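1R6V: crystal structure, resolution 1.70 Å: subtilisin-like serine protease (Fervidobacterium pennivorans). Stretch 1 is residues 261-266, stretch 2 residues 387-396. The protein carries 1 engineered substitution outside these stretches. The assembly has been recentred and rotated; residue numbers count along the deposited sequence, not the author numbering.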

# COMPACT_ATOMS: atom_id res chain seq x y z
N ALA A 261 -7.93 -19.35 -1.79
CA ALA A 261 -8.53 -18.36 -2.70
C ALA A 261 -7.57 -18.12 -3.87
O ALA A 261 -6.36 -18.00 -3.66
CB ALA A 261 -8.80 -17.04 -1.96
N LYS A 262 -8.08 -18.08 -5.11
CA LYS A 262 -7.22 -17.83 -6.26
C LYS A 262 -7.42 -16.43 -6.83
O LYS A 262 -6.64 -15.97 -7.67
CB LYS A 262 -7.44 -18.88 -7.35
CG LYS A 262 -6.98 -20.27 -6.94
CD LYS A 262 -5.57 -20.25 -6.45
CE LYS A 262 -5.18 -21.62 -5.88
NZ LYS A 262 -3.82 -21.56 -5.26
N VAL A 263 -8.48 -15.75 -6.40
CA VAL A 263 -8.70 -14.37 -6.82
C VAL A 263 -9.47 -13.70 -5.67
O VAL A 263 -10.24 -14.36 -4.97
CB VAL A 263 -9.49 -14.27 -8.17
CG1 VAL A 263 -10.81 -15.05 -8.08
CG2 VAL A 263 -9.75 -12.81 -8.52
N MET A 264 -9.19 -12.42 -5.43
CA MET A 264 -9.88 -11.66 -4.37
C MET A 264 -10.46 -10.39 -4.96
O MET A 264 -9.86 -9.79 -5.85
CB MET A 264 -8.90 -11.24 -3.27
CG MET A 264 -8.11 -12.41 -2.66
SD MET A 264 -7.46 -12.01 -0.97
CE MET A 264 -6.10 -13.24 -0.87
N ASN A 265 -11.61 -9.97 -4.43
CA ASN A 265 -12.28 -8.76 -4.89
C ASN A 265 -12.17 -7.72 -3.76
O ASN A 265 -12.51 -8.01 -2.63
CB ASN A 265 -13.75 -9.06 -5.20
CG ASN A 265 -14.48 -7.83 -5.71
OD1 ASN A 265 -15.04 -7.04 -4.93
ND2 ASN A 265 -14.46 -7.64 -7.03
N HIS A 266 -11.64 -6.54 -4.09
CA HIS A 266 -11.46 -5.44 -3.12
C HIS A 266 -12.07 -4.13 -3.61
O HIS A 266 -11.76 -3.69 -4.72
CB HIS A 266 -9.98 -5.12 -2.91
CG HIS A 266 -9.16 -6.27 -2.42
ND1 HIS A 266 -8.96 -6.54 -1.08
CD2 HIS A 266 -8.48 -7.22 -3.11
CE1 HIS A 266 -8.19 -7.61 -0.96
NE2 HIS A 266 -7.89 -8.04 -2.18
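Stretch 2 387-396: VTGVVAVLLQ

A helix packed on a strand usually presents one stripe of its surface, made of residues three or four positions apart, and the strand answers with every second side chain. The subtilisin-like protease of Fervidobacterium pennivorans offers a compact example. Residues 387-396 are helical throughout, part of a longer helix, and their backbone is held by i to i+4 hydrogen bonds such as Val391 N to Val387 O (2.8 Å) and Leu395 N to Val391 O (2.9 Å). The helix runs antiparallel to the strand that includes residues 263-266: the angle between their directions is 178°, and the axes approach to 8.6 Å. So close an alignment lets successive turns of the helix meet successive parts of the extended chain.

Val263 and Thr388 cover the most surface. Val263 points toward the helix and meets residues on three successive turns, with its CG2 3.9 Å from CG2 of Thr388 and 3.8 Å from CG1 of Val391. Thr388 has a mixed role: its methyl group joins this apolar contact, while its hydroxyl accepts a hydrogen bond from Asn265, ND2 to OG1 at 2.8 Å. The N-H...O angle of 172° is nearly linear, and the bond ties the two segments together where their CA atoms come nearest, CA of Asn265 lying 6.1 Å from CA of Thr388. Between Val263 and Asn265, Met264 turns its CA-to-CB bond away, as strand alternation requires.

Leu395, one turn beyond Val391, completes the stripe. Its CD1 lies 4.4 Å from CB of Val263, and the same methyl rests 3.8 Å from O of Lys262 and 3.9 Å from CB of Lys262, whose side chain starts toward the helix but ends leading away. Gly389 lies off this stripe and makes no contact with the strand.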

# COMPACT_ATOMS: atom_id res chain seq x y z
N VAL A 387 -15.28 -8.20 -13.08
CA VAL A 387 -13.93 -8.61 -13.45
C VAL A 387 -13.48 -9.80 -12.59
O VAL A 387 -12.87 -10.74 -13.10
CB VAL A 387 -12.92 -7.45 -13.32
CG1 VAL A 387 -11.49 -7.96 -13.52
CG2 VAL A 387 -13.23 -6.39 -14.37
N THR A 388 -13.77 -9.76 -11.30
CA THR A 388 -13.39 -10.89 -10.45
C THR A 388 -14.05 -12.17 -10.98
O THR A 388 -13.44 -13.25 -11.00
CB THR A 388 -13.78 -10.62 -8.98
OG1 THR A 388 -12.99 -9.53 -8.49
CG2 THR A 388 -13.51 -11.83 -8.09
N GLY A 389 -15.30 -12.04 -11.43
CA GLY A 389 -16.00 -13.19 -11.98
C GLY A 389 -15.36 -13.68 -13.27
O GLY A 389 -15.23 -14.88 -13.52
N VAL A 390 -14.94 -12.75 -14.12
CA VAL A 390 -14.29 -13.12 -15.37
C VAL A 390 -12.99 -13.85 -15.04
O VAL A 390 -12.68 -14.87 -15.64
CB VAL A 390 -14.00 -11.88 -16.24
CG1 VAL A 390 -13.07 -12.26 -17.41
CG2 VAL A 390 -15.32 -11.33 -16.80
N VAL A 391 -12.22 -13.33 -14.08
CA VAL A 391 -10.97 -13.99 -13.69
C VAL A 391 -11.23 -15.42 -13.20
O VAL A 391 -10.48 -16.35 -13.53
CB VAL A 391 -10.24 -13.19 -12.56
CG1 VAL A 391 -9.00 -13.97 -12.04
CG2 VAL A 391 -9.77 -11.84 -13.11
N ALA A 392 -12.28 -15.60 -12.40
CA ALA A 392 -12.58 -16.94 -11.90
C ALA A 392 -12.85 -17.92 -13.03
O ALA A 392 -12.41 -19.07 -12.98
CB ALA A 392 -13.77 -16.89 -10.93
N VAL A 393 -13.59 -17.48 -14.05
CA VAL A 393 -13.88 -18.34 -15.21
C VAL A 393 -12.57 -18.65 -15.95
O VAL A 393 -12.30 -19.80 -16.32
CB VAL A 393 -14.94 -17.66 -16.16
CG1 VAL A 393 -15.19 -18.53 -17.41
CG2 VAL A 393 -16.27 -17.50 -15.40
N LEU A 394 -11.73 -17.64 -16.13
CA LEU A 394 -10.45 -17.84 -16.82
C LEU A 394 -9.53 -18.80 -16.08
O LEU A 394 -8.81 -19.57 -16.71
CB LEU A 394 -9.71 -16.51 -17.01
CG LEU A 394 -10.41 -15.48 -17.90
CD1 LEU A 394 -9.61 -14.18 -17.90
CD2 LEU A 394 -10.53 -16.02 -19.33
N LEU A 395 -9.54 -18.75 -14.75
CA LEU A 395 -8.66 -19.62 -13.98
C LEU A 395 -9.05 -21.08 -14.13
O LEU A 395 -8.23 -21.97 -13.89
CB LEU A 395 -8.62 -19.20 -12.51
CG LEU A 395 -7.84 -17.89 -12.32
CD1 LEU A 395 -7.99 -17.41 -10.90
CD2 LEU A 395 -6.36 -18.10 -12.68
N GLN A 396 -10.30 -21.34 -14.51
CA GLN A 396 -10.72 -22.72 -14.73
C GLN A 396 -10.08 -23.20 -16.03
O GLN A 396 -9.56 -24.31 -16.11
CB GLN A 396 -12.23 -22.85 -14.87
CG GLN A 396 -12.65 -24.28 -15.22
CD GLN A 396 -14.15 -24.42 -15.41
OE1 GLN A 396 -14.92 -23.55 -14.99
NE2 GLN A 396 -14.57 -25.51 -16.03